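Local coordinates for actin-binding protein (Saccharomyces cerevisiae, PDB 1HQZ) that binds actin filaments and recruits the ARP2/3 complex to their sides to regulate actin assembly, this chain being its N-terminal ADF/cofilin-homology domain, at residues 5-10 with 40-45; 63-68 with 84-89. All coordinates share one frame; numbering follows the deposited sequence.

Contact 1 of 2, residues 5-10 with 40-45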
# COMPACT_ATOMS: atom_id res chain seq x y z
N PRO A 5 -8.68 -16.04 2.74
CA PRO A 5 -7.25 -15.72 2.59
C PRO A 5 -6.96 -14.89 1.35
O PRO A 5 -7.63 -15.02 0.33
CB PRO A 5 -6.59 -17.10 2.51
CG PRO A 5 -7.54 -17.98 3.26
CD PRO A 5 -8.88 -17.50 2.76
N ILE A 6 -5.95 -14.03 1.45
CA ILE A 6 -5.59 -13.18 0.32
C ILE A 6 -4.67 -13.92 -0.63
O ILE A 6 -3.84 -14.73 -0.20
CB ILE A 6 -4.85 -11.89 0.78
CG1 ILE A 6 -4.56 -11.01 -0.44
CG2 ILE A 6 -3.55 -12.25 1.49
CD1 ILE A 6 -3.80 -9.74 -0.12
N ASP A 7 -4.81 -13.65 -1.91
CA ASP A 7 -3.95 -14.30 -2.89
C ASP A 7 -3.06 -13.28 -3.58
O ASP A 7 -3.53 -12.50 -4.41
CB ASP A 7 -4.80 -15.05 -3.94
CG ASP A 7 -3.99 -15.44 -5.17
OD1 ASP A 7 -2.78 -15.74 -5.03
OD2 ASP A 7 -4.58 -15.45 -6.27
N TYR A 8 -1.78 -13.28 -3.21
CA TYR A 8 -0.81 -12.37 -3.80
C TYR A 8 0.39 -13.11 -4.38
O TYR A 8 1.43 -12.51 -4.65
CB TYR A 8 -0.33 -11.34 -2.76
CG TYR A 8 0.17 -11.93 -1.45
CD1 TYR A 8 1.22 -12.85 -1.43
CD2 TYR A 8 -0.40 -11.56 -0.24
CE1 TYR A 8 1.69 -13.38 -0.22
CE2 TYR A 8 0.06 -12.08 0.96
CZ TYR A 8 1.10 -12.98 0.97
OH TYR A 8 1.57 -13.48 2.17
N THR A 9 0.25 -14.42 -4.56
CA THR A 9 1.35 -15.22 -5.09
C THR A 9 1.14 -15.57 -6.57
O THR A 9 2.11 -15.78 -7.30
CB THR A 9 1.55 -16.51 -4.27
OG1 THR A 9 0.31 -17.22 -4.16
CG2 THR A 9 2.06 -16.17 -2.88
N THR A 10 -0.12 -15.61 -6.99
CA THR A 10 -0.46 -15.91 -8.38
C THR A 10 0.23 -14.91 -9.30
O THR A 10 0.84 -15.29 -10.31
CB THR A 10 -1.98 -15.80 -8.61
OG1 THR A 10 -2.64 -16.86 -7.92
CG2 THR A 10 -2.31 -15.87 -10.10
N LYS A 40 -11.10 -12.66 -10.47
CA LYS A 40 -10.92 -13.95 -9.83
C LYS A 40 -10.42 -13.84 -8.40
O LYS A 40 -9.93 -14.81 -7.83
CB LYS A 40 -9.92 -14.80 -10.64
CG LYS A 40 -10.30 -15.00 -12.10
CD LYS A 40 -9.30 -15.90 -12.81
CE LYS A 40 -9.73 -16.20 -14.23
NZ LYS A 40 -8.81 -17.17 -14.90
N LYS A 41 -10.56 -12.65 -7.82
CA LYS A 41 -10.13 -12.38 -6.45
C LYS A 41 -8.63 -12.53 -6.24
O LYS A 41 -8.17 -12.77 -5.13
CB LYS A 41 -10.87 -13.28 -5.46
CG LYS A 41 -12.35 -13.03 -5.38
CD LYS A 41 -13.01 -13.99 -4.43
CE LYS A 41 -14.53 -13.87 -4.48
NZ LYS A 41 -15.18 -14.93 -3.66
N GLU A 42 -7.87 -12.39 -7.32
CA GLU A 42 -6.42 -12.49 -7.25
C GLU A 42 -5.85 -11.06 -7.21
O GLU A 42 -6.27 -10.20 -7.98
CB GLU A 42 -5.88 -13.22 -8.48
CG GLU A 42 -6.60 -14.53 -8.79
CD GLU A 42 -6.09 -15.20 -10.06
OE1 GLU A 42 -6.08 -14.54 -11.13
OE2 GLU A 42 -5.72 -16.39 -10.00
N TYR A 43 -4.92 -10.81 -6.30
CA TYR A 43 -4.34 -9.48 -6.21
C TYR A 43 -3.21 -9.27 -7.20
O TYR A 43 -2.32 -10.11 -7.34
CB TYR A 43 -3.83 -9.19 -4.80
CG TYR A 43 -4.90 -8.70 -3.87
CD1 TYR A 43 -5.81 -9.58 -3.29
CD2 TYR A 43 -5.03 -7.33 -3.59
CE1 TYR A 43 -6.83 -9.12 -2.45
CE2 TYR A 43 -6.04 -6.86 -2.75
CZ TYR A 43 -6.94 -7.76 -2.19
OH TYR A 43 -7.95 -7.31 -1.36
N GLU A 44 -3.25 -8.13 -7.88
CA GLU A 44 -2.22 -7.77 -8.85
C GLU A 44 -2.08 -6.25 -8.87
O GLU A 44 -2.94 -5.53 -8.36
CB GLU A 44 -2.60 -8.30 -10.24
CG GLU A 44 -3.92 -7.78 -10.76
CD GLU A 44 -4.33 -8.47 -12.05
OE1 GLU A 44 -5.36 -8.09 -12.65
OE2 GLU A 44 -3.61 -9.41 -12.47
N PRO A 45 -0.98 -5.75 -9.45
CA PRO A 45 -0.77 -4.30 -9.52
C PRO A 45 -1.93 -3.62 -10.24
O PRO A 45 -2.26 -3.99 -11.35
CB PRO A 45 0.53 -4.17 -10.30
CG PRO A 45 1.26 -5.42 -9.92
CD PRO A 45 0.17 -6.46 -10.01
O HOH W 1 -7.20 -12.68 -2.89
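Ile6 packs over one face of the Tyr43 ring, where the N-terminal loop of this ADF/cofilin-homology fold lies against the start of strand 43-49, an outermost strand of the central sheet. CG1, anti to the backbone N (chi1 -177°), comes within 3.4 Å of Tyr43 CD1. The two side chains run roughly perpendicular, and Ile6 CD1 makes a CH-pi contact 3.9 Å from the centroid of the Tyr43 ring. A branched aliphatic chain suits this place, since two of its carbons touch the flat ring and the side chain also meets Val106 of helix 93-110. Tyrosine suits the other half: its ring offers a face to Ile6 and its OH reaches Val64 O.

At Asp7 the backbones join directly. Tyr43 N donates to Asp7 O over 2.9 Å, and Asp7 N donates to a water. The carboxylate, with CG anti to the backbone N (chi1 165°), turns to its own chain: OD1 takes weak bonds from the N-H groups of Thr9 and Thr10, and OD2 accepts the Thr10 hydroxyl on its syn lone pair. A short acid can thus hold the turn that leads towards helix 12-24. The side chains of Asp7 and Glu42 extend next to each other in one direction, with OD2 of Asp7 4.0 Å from OE2 of Glu42; this closeness of like charges probably costs some energy, eased in part by the Thr10 hydroxyl on Asp7 and a weak bond from His11 to Glu42.

Tyr8 turns its ring from the strand towards helix 93-110, where its OH bonds to Asn109. Last comes Thr10, whose methyl CG2 lies 3.5 Å from Glu42 OE2.

Contact 2 of 2, residues 63-68 with 84-89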
# COMPACT_ATOMS: atom_id res chain seq x y z
N LYS A 63 -13.31 -1.63 -2.99
CA LYS A 63 -12.43 -2.78 -2.86
C LYS A 63 -11.40 -2.63 -1.75
O LYS A 63 -11.00 -1.51 -1.41
CB LYS A 63 -11.65 -3.01 -4.17
CG LYS A 63 -12.51 -3.15 -5.41
CD LYS A 63 -11.62 -3.19 -6.64
CE LYS A 63 -12.43 -3.15 -7.92
NZ LYS A 63 -11.54 -3.22 -9.11
N VAL A 64 -10.99 -3.77 -1.21
CA VAL A 64 -9.96 -3.80 -0.18
C VAL A 64 -8.67 -3.82 -0.98
O VAL A 64 -8.46 -4.69 -1.82
CB VAL A 64 -10.05 -5.10 0.66
CG1 VAL A 64 -8.81 -5.23 1.53
CG2 VAL A 64 -11.29 -5.08 1.50
N GLN A 65 -7.79 -2.85 -0.73
CA GLN A 65 -6.54 -2.79 -1.46
C GLN A 65 -5.36 -2.50 -0.56
O GLN A 65 -5.52 -2.12 0.59
CB GLN A 65 -6.61 -1.69 -2.53
CG GLN A 65 -7.82 -1.80 -3.46
CD GLN A 65 -7.96 -0.58 -4.35
OE1 GLN A 65 -8.01 0.55 -3.87
NE2 GLN A 65 -8.03 -0.81 -5.65
N TYR A 66 -4.16 -2.67 -1.09
CA TYR A 66 -2.97 -2.39 -0.32
C TYR A 66 -2.09 -1.51 -1.16
O TYR A 66 -1.94 -1.73 -2.36
CB TYR A 66 -2.27 -3.70 0.05
CG TYR A 66 -3.20 -4.65 0.77
CD1 TYR A 66 -4.05 -5.49 0.06
CD2 TYR A 66 -3.30 -4.63 2.16
CE1 TYR A 66 -5.00 -6.28 0.72
CE2 TYR A 66 -4.24 -5.41 2.83
CZ TYR A 66 -5.09 -6.23 2.09
OH TYR A 66 -6.05 -6.96 2.74
N GLY A 67 -1.53 -0.49 -0.52
CA GLY A 67 -0.66 0.44 -1.21
C GLY A 67 0.72 0.42 -0.58
O GLY A 67 0.88 0.11 0.60
N LEU A 68 1.71 0.77 -1.39
CA LEU A 68 3.11 0.79 -0.96
C LEU A 68 3.73 2.03 -1.56
O LEU A 68 3.60 2.27 -2.76
CB LEU A 68 3.83 -0.45 -1.50
CG LEU A 68 5.34 -0.56 -1.36
CD1 LEU A 68 5.70 -0.90 0.07
CD2 LEU A 68 5.85 -1.64 -2.31
N ILE A 84 -0.16 0.94 3.12
CA ILE A 84 -1.51 1.31 3.48
C ILE A 84 -2.49 0.17 3.28
O ILE A 84 -2.55 -0.43 2.21
CB ILE A 84 -1.97 2.55 2.66
CG1 ILE A 84 -1.19 3.78 3.14
CG2 ILE A 84 -3.47 2.76 2.81
CD1 ILE A 84 -1.43 5.01 2.33
N GLY A 85 -3.23 -0.14 4.34
CA GLY A 85 -4.24 -1.17 4.28
C GLY A 85 -5.55 -0.43 4.09
O GLY A 85 -6.09 0.18 5.01
N TRP A 86 -6.06 -0.47 2.86
CA TRP A 86 -7.29 0.21 2.50
C TRP A 86 -8.47 -0.76 2.61
O TRP A 86 -8.56 -1.75 1.87
CB TRP A 86 -7.12 0.75 1.07
CG TRP A 86 -8.33 1.34 0.46
CD1 TRP A 86 -9.18 0.73 -0.41
CD2 TRP A 86 -8.82 2.67 0.64
NE1 TRP A 86 -10.17 1.60 -0.79
CE2 TRP A 86 -9.98 2.80 -0.16
CE3 TRP A 86 -8.40 3.77 1.40
CZ2 TRP A 86 -10.73 3.98 -0.22
CZ3 TRP A 86 -9.14 4.95 1.34
CH2 TRP A 86 -10.29 5.04 0.53
N CYS A 87 -9.37 -0.49 3.55
CA CYS A 87 -10.54 -1.35 3.79
C CYS A 87 -11.80 -0.50 3.87
O CYS A 87 -12.31 -0.25 4.96
CB CYS A 87 -10.34 -2.11 5.11
SG CYS A 87 -11.59 -3.36 5.49
N PRO A 88 -12.34 -0.06 2.71
CA PRO A 88 -13.55 0.77 2.62
C PRO A 88 -14.81 0.04 3.04
O PRO A 88 -14.91 -1.18 2.92
CB PRO A 88 -13.57 1.18 1.15
CG PRO A 88 -13.07 -0.07 0.48
CD PRO A 88 -11.90 -0.49 1.37
N ASP A 89 -15.78 0.80 3.55
CA ASP A 89 -17.04 0.22 4.01
C ASP A 89 -17.76 -0.56 2.92
O ASP A 89 -18.33 -1.61 3.19
CB ASP A 89 -17.98 1.31 4.56
CG ASP A 89 -17.43 1.98 5.82
OD1 ASP A 89 -16.54 1.40 6.47
OD2 ASP A 89 -17.91 3.09 6.16
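Ile84 pairs with Gly67 in the antiparallel beta hairpin formed by strands 65-71 and 80-86 within the sheet of the ADF/cofilin fold. Two backbone bonds close this pair: Ile84 N donates to Gly67 O over 2.8 Å, and Gly67 N to Ile84 O. Because glycine has no side chain, Ile84 is the one side chain of the pair, on the same face as Gln65 and Trp86, and it packs on Leu126.

Gly85 faces Tyr66 in a non-hydrogen-bonded pair. Its bare CA lies 4.2 Å from Tyr66 CD2; with no CB, glycine adds no side chain to the face that carries Tyr66.

Trp86 forms a hydrogen-bonded pair with Gln65, its N donating to Gln65 O and its O accepting Gln65 N, each over 2.9 Å. Their side chains keep company in a shared direction, amide and indole planes 51° apart and Gln65 OE1 3.7 Å from Trp86 CD1. Lys63 O meets the indole edge near its plane, 3.1 Å from Trp86 CD1. Trp86 NE1 donates to Asp60 O. Gln65 OE1 accepts from Asp60 N while its NE2 bonds Ser36 OG, work that suits a two-ended amide. Phe59 stacks on the indole. An alanine in place of Trp86 would probably leave Asp60 O without this donor and open a gap beside Gln65 and Phe59.

Beyond the strand, the compact thiol of Cys87 puts SG 4.4 Å from Val64 CG2, on the side covered by helix 93-110. Pro88, which offers no backbone N-H, brings its ring against the Lys63 carbonyl: its CD lies 3.1 Å from Lys63 O.

Overall arrangement
Contact 1 is complete in the sequence before residue 63, where contact 2 begins; their centres are about 13 Å apart and both reach the one mixed sheet. Contact 1 sits near the surface, at outermost strand 43-49; contact 2 is buried and joins strands 65-71 and 80-86. Strand 32-37 lies between 43-49 and 65-71. Even so, the two contacts touch: they meet where the Tyr43 hydroxyl reaches Val64, and Tyr66 packs against both Ile6 and Tyr43. Helix 93-110 also receives side chains from both. The N-terminal loop is thereby tied to the core of the actin-binding ADF-homology domain, at the sheet and at the helix.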